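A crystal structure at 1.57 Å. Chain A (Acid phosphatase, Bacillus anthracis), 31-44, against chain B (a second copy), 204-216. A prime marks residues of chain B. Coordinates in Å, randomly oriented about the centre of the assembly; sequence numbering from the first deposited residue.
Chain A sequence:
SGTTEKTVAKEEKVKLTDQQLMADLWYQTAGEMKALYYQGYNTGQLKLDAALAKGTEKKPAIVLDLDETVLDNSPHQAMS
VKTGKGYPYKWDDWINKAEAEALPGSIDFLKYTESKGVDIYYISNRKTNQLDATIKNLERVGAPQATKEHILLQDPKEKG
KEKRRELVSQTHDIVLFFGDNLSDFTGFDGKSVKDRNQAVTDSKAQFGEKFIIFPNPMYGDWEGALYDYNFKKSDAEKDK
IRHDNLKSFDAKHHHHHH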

# COMPACT_ATOMS: atom_id res chain seq x y z
N GLY A 31 -2.51 10.92 1.87
CA GLY A 31 -2.74 10.99 0.43
C GLY A 31 -2.14 9.80 -0.30
O GLY A 31 -2.63 9.37 -1.34
N GLU A 32 -1.00 9.30 0.19
CA GLU A 32 -0.35 8.11 -0.37
C GLU A 32 -1.29 6.94 -0.43
O GLU A 32 -1.32 6.21 -1.43
CB GLU A 32 0.86 7.74 0.48
CG GLU A 32 2.06 8.64 0.32
CD GLU A 32 2.00 9.95 1.10
OE1 GLU A 32 1.00 10.24 1.79
OE2 GLU A 32 3.00 10.69 0.97
N MET A 33 -2.07 6.78 0.63
CA MET A 33 -3.07 5.71 0.64
C MET A 33 -4.03 5.92 -0.52
O MET A 33 -4.30 5.04 -1.29
CB MET A 33 -3.83 5.71 1.95
CG MET A 33 -5.00 4.76 2.01
SD MET A 33 -6.47 5.56 1.36
CE MET A 33 -7.76 4.50 2.03
N LYS A 34 -4.55 7.14 -0.64
CA LYS A 34 -5.50 7.42 -1.73
C LYS A 34 -4.87 7.14 -3.08
O LYS A 34 -5.50 6.56 -3.95
CB LYS A 34 -6.02 8.84 -1.64
CG LYS A 34 -6.73 9.12 -0.32
CD LYS A 34 -7.12 10.58 -0.23
CE LYS A 34 -8.05 10.91 0.95
NZ LYS A 34 -7.84 10.14 2.19
N ALA A 35 -3.61 7.54 -3.25
CA ALA A 35 -2.90 7.35 -4.50
C ALA A 35 -2.75 5.88 -4.84
O ALA A 35 -2.82 5.47 -6.01
CB ALA A 35 -1.56 8.00 -4.43
N LEU A 36 -2.53 5.05 -3.81
CA LEU A 36 -2.42 3.63 -4.02
C LEU A 36 -3.76 3.05 -4.47
O LEU A 36 -3.79 2.13 -5.27
CB LEU A 36 -1.97 2.93 -2.76
CG LEU A 36 -0.47 3.09 -2.55
CD1 LEU A 36 -0.09 3.09 -1.07
CD2 LEU A 36 0.30 2.06 -3.26
N TYR A 37 -4.86 3.56 -3.95
CA TYR A 37 -6.18 3.14 -4.42
C TYR A 37 -6.39 3.59 -5.86
O TYR A 37 -6.81 2.80 -6.69
CB TYR A 37 -7.28 3.62 -3.48
CG TYR A 37 -7.43 2.65 -2.33
CD1 TYR A 37 -6.62 2.75 -1.22
CD2 TYR A 37 -8.31 1.58 -2.40
CE1 TYR A 37 -6.70 1.84 -0.17
CE2 TYR A 37 -8.37 0.65 -1.35
CZ TYR A 37 -7.58 0.78 -0.25
OH TYR A 37 -7.67 -0.10 0.79
N TYR A 38 -6.06 4.82 -6.19
CA TYR A 38 -6.18 5.21 -7.61
C TYR A 38 -5.26 4.36 -8.49
O TYR A 38 -5.62 3.98 -9.61
CB TYR A 38 -5.84 6.67 -7.80
CG TYR A 38 -6.90 7.58 -7.28
CD1 TYR A 38 -8.21 7.51 -7.77
CD2 TYR A 38 -6.60 8.58 -6.37
CE1 TYR A 38 -9.20 8.39 -7.31
CE2 TYR A 38 -7.58 9.47 -5.93
CZ TYR A 38 -8.88 9.36 -6.39
OH TYR A 38 -9.85 10.24 -5.95
N GLN A 39 -4.05 4.08 -8.03
CA GLN A 39 -3.12 3.32 -8.84
C GLN A 39 -3.69 1.93 -9.11
O GLN A 39 -3.65 1.42 -10.22
CB GLN A 39 -1.80 3.13 -8.10
CG GLN A 39 -0.81 2.24 -8.81
CD GLN A 39 0.61 2.47 -8.31
OE1 GLN A 39 1.25 3.45 -8.71
NE2 GLN A 39 1.06 1.64 -7.34
N GLY A 40 -4.25 1.33 -8.07
CA GLY A 40 -4.84 0.01 -8.19
C GLY A 40 -6.00 0.03 -9.19
O GLY A 40 -6.08 -0.78 -10.13
N TYR A 41 -6.91 0.97 -9.02
CA TYR A 41 -8.06 1.04 -9.91
C TYR A 41 -7.69 1.47 -11.32
O TYR A 41 -8.30 0.98 -12.30
CB TYR A 41 -9.20 1.85 -9.30
CG TYR A 41 -9.94 1.07 -8.23
CD1 TYR A 41 -10.65 -0.09 -8.55
CD2 TYR A 41 -9.88 1.46 -6.88
CE1 TYR A 41 -11.29 -0.80 -7.58
CE2 TYR A 41 -10.54 0.73 -5.90
CZ TYR A 41 -11.22 -0.40 -6.26
OH TYR A 41 -11.89 -1.15 -5.32
N ASN A 42 -6.69 2.34 -11.46
CA ASN A 42 -6.24 2.67 -12.80
C ASN A 42 -5.66 1.46 -13.52
O ASN A 42 -5.90 1.25 -14.71
CB ASN A 42 -5.20 3.77 -12.77
CG ASN A 42 -5.78 5.11 -12.38
OD1 ASN A 42 -7.01 5.33 -12.45
ND2 ASN A 42 -4.91 6.01 -11.97
N THR A 43 -4.85 0.71 -12.78
CA THR A 43 -4.20 -0.45 -13.34
C THR A 43 -5.28 -1.47 -13.66
O THR A 43 -5.26 -2.12 -14.70
CB THR A 43 -3.17 -0.99 -12.37
OG1 THR A 43 -2.20 0.04 -12.11
CG2 THR A 43 -2.49 -2.22 -12.93
N GLY A 44 -6.23 -1.62 -12.76
CA GLY A 44 -7.34 -2.54 -13.01
C GLY A 44 -8.10 -2.17 -14.29
O GLY A 44 -8.49 -3.04 -15.09
N LYS B 204 -5.24 12.01 -10.07
CA LYS B 204 -5.55 10.60 -9.94
C LYS B 204 -5.12 9.78 -11.16
O LYS B 204 -4.69 8.66 -10.99
CB LYS B 204 -7.04 10.42 -9.66
CG LYS B 204 -7.95 10.83 -10.78
CD LYS B 204 -9.38 10.71 -10.31
CE LYS B 204 -10.38 10.93 -11.39
NZ LYS B 204 -10.35 12.30 -11.90
N ALA B 205 -5.23 10.37 -12.36
CA ALA B 205 -4.87 9.65 -13.60
C ALA B 205 -3.40 9.27 -13.65
O ALA B 205 -3.01 8.38 -14.42
CB ALA B 205 -5.23 10.46 -14.80
N GLN B 206 -2.56 9.96 -12.88
CA GLN B 206 -1.12 9.75 -13.02
C GLN B 206 -0.64 8.53 -12.28
O GLN B 206 0.44 8.00 -12.54
CB GLN B 206 -0.35 10.95 -12.48
CG GLN B 206 -0.64 12.20 -13.23
CD GLN B 206 -0.34 12.07 -14.69
OE1 GLN B 206 0.70 11.51 -15.06
NE2 GLN B 206 -1.23 12.57 -15.54
N PHE B 207 -1.40 8.11 -11.28
CA PHE B 207 -0.94 7.04 -10.44
C PHE B 207 -1.07 5.71 -11.15
O PHE B 207 -2.15 5.35 -11.65
CB PHE B 207 -1.64 7.07 -9.08
CG PHE B 207 -1.27 8.27 -8.28
CD1 PHE B 207 0.01 8.38 -7.73
CD2 PHE B 207 -2.14 9.31 -8.18
CE1 PHE B 207 0.36 9.52 -7.06
CE2 PHE B 207 -1.77 10.47 -7.50
CZ PHE B 207 -0.54 10.54 -6.94
N GLY B 208 0.05 5.01 -11.26
CA GLY B 208 0.09 3.78 -12.06
C GLY B 208 0.40 4.05 -13.51
O GLY B 208 0.47 3.12 -14.31
N GLU B 209 0.62 5.31 -13.85
CA GLU B 209 0.84 5.72 -15.24
C GLU B 209 2.23 6.35 -15.34
O GLU B 209 3.13 5.80 -15.98
CB GLU B 209 -0.24 6.70 -15.70
CG GLU B 209 -0.02 7.31 -17.06
CD GLU B 209 -0.03 6.31 -18.22
OE1 GLU B 209 -0.68 5.25 -18.10
OE2 GLU B 209 0.58 6.62 -19.28
N LYS B 210 2.40 7.49 -14.66
CA LYS B 210 3.69 8.18 -14.56
C LYS B 210 4.29 8.12 -13.16
O LYS B 210 5.51 8.16 -13.01
CB LYS B 210 3.55 9.65 -14.95
CG LYS B 210 4.86 10.39 -15.18
CD LYS B 210 4.62 11.79 -15.73
N PHE B 211 3.43 8.06 -12.13
CA PHE B 211 3.80 8.02 -10.73
C PHE B 211 3.45 6.67 -10.20
O PHE B 211 2.30 6.33 -10.12
CB PHE B 211 3.01 9.04 -9.91
CG PHE B 211 3.15 10.45 -10.35
CD1 PHE B 211 4.25 10.88 -11.05
CD2 PHE B 211 2.17 11.37 -10.01
CE1 PHE B 211 4.37 12.20 -11.44
CE2 PHE B 211 2.28 12.66 -10.40
CZ PHE B 211 3.37 13.09 -11.12
N ILE B 212 4.47 5.92 -9.86
CA ILE B 212 4.30 4.60 -9.29
C ILE B 212 4.54 4.70 -7.79
O ILE B 212 5.64 5.03 -7.34
CB ILE B 212 5.29 3.60 -9.93
CG1 ILE B 212 5.23 3.65 -11.46
CG2 ILE B 212 5.03 2.19 -9.39
CD1 ILE B 212 3.90 3.35 -12.04
N ILE B 213 3.49 4.44 -7.01
CA ILE B 213 3.52 4.67 -5.57
C ILE B 213 3.59 3.32 -4.85
O ILE B 213 3.10 2.31 -5.38
CB ILE B 213 2.29 5.47 -5.09
CG1 ILE B 213 2.28 5.71 -3.57
CG2 ILE B 213 1.00 4.80 -5.55
CD1 ILE B 213 3.10 6.82 -3.14
N PHE B 214 4.25 3.34 -3.70
CA PHE B 214 4.45 2.18 -2.85
C PHE B 214 3.99 2.51 -1.45
O PHE B 214 4.03 3.68 -1.03
CB PHE B 214 5.92 1.76 -2.81
CG PHE B 214 6.45 1.33 -4.15
CD1 PHE B 214 6.18 0.07 -4.63
CD2 PHE B 214 7.17 2.18 -4.93
CE1 PHE B 214 6.62 -0.33 -5.88
CE2 PHE B 214 7.65 1.76 -6.19
CZ PHE B 214 7.35 0.50 -6.65
N PRO B 215 3.54 1.48 -0.72
CA PRO B 215 2.95 1.73 0.60
C PRO B 215 3.95 1.84 1.73
O PRO B 215 4.71 0.94 1.96
CB PRO B 215 2.11 0.48 0.83
CG PRO B 215 2.89 -0.60 0.13
CD PRO B 215 3.44 0.06 -1.11
N ASN B 216 3.85 2.93 2.49
CA ASN B 216 4.68 3.09 3.67
C ASN B 216 3.89 3.75 4.81
O ASN B 216 3.85 4.98 4.92
CB ASN B 216 5.89 3.91 3.32
CG ASN B 216 6.75 4.21 4.54
OD1 ASN B 216 6.47 3.69 5.63
ND2 ASN B 216 7.75 5.07 4.39
O HOH W 1 -1.62 1.50 -14.41

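Ile213′ lies at the apolar centre of the contact. It gives up more area to the other stretch than any other residue here, and its CA-to-CB bond points toward the helix. Ile213′ CG2 sits 3.6 Å from Leu36 CD2 and 4.2 Å from Ala35 CB. Its other branch reaches along the helix, where Ile213′ CD1 comes to 4.0 Å from CG of Glu32. Glu32 contributes only this aliphatic part; its carboxylate leads away and is hydrogen-bonded elsewhere in the structure. Leu36 leaves the helix sideways, but the end of its side chain comes nearer to chain B. Leu36 CD1 packs 3.9 Å from Pro215′ CB, so the branched leucine touches both Ile213′ and the proline. Around this centre, one face of the chain A helix is set against a 3-10 segment, a turn and a short strand of chain B. The helix axis and the strand axis run at 112° to each other and approach to 8.7 Å. Together the two stretches bury 647 Å².

The CA-to-CB bond of Ala35 points toward chain B. Ala35 CB stands over one face of the Phe207′ ring, 3.5 Å from the ring centroid and 10° off the normal. The small methyl lets the ring lie close to the helix. A turn later, Tyr38 repeats the theme with the roles exchanged. Here the ring belongs to the helix, and CB of Lys204′ stands over the face of the Tyr38 ring, 3.5 Å from the centroid and 6° off the normal. The lysine covers the ring with the base of its side chain, while its end leads away. The Tyr38 hydroxyl is hydrogen-bonded elsewhere in the structure.

Gln39 carries the buried polar link. Its side chain starts sideways and extends through two t rotamers to the strand. There the amide pairs with the backbone of one residue: Ile213′ N donates to Gln39 OE1 at 3.0 Å, and Gln39 NE2 donates to Ile213′ O at 2.9 Å. A primary amide suits this place because it has both a donor and an acceptor, as a peptide unit does. Both backbone polar atoms of Ile213′ are thereby paired within a buried contact.

Gly208′ passes close to Gln39, with their CA atoms 4.6 Å apart. Its phi of 87° and psi of 2° by themselves call for glycine. A CB on Gly208′ would also point toward the helix, lying 3.1 Å from Thr43 OG1 and 3.3 Å from Gln39 CG, both tight.

At the more open edge, Asn42 points toward chain B and uses its amide nitrogen twice. Asn42 ND2 donates to Phe207′ O at 2.9 Å and to Lys204′ O at 2.8 Å. One short side chain thus ties down two carbonyls, one in the 3-10 segment and one in the following turn. Thr43 OG1 donates to Gln39 O within the helix at 2.8 Å. Water 1 completes the edge, its O donating to Thr43 OG1 at 2.8 Å and to Gly208′ O at 2.6 Å, and so bridges the chains.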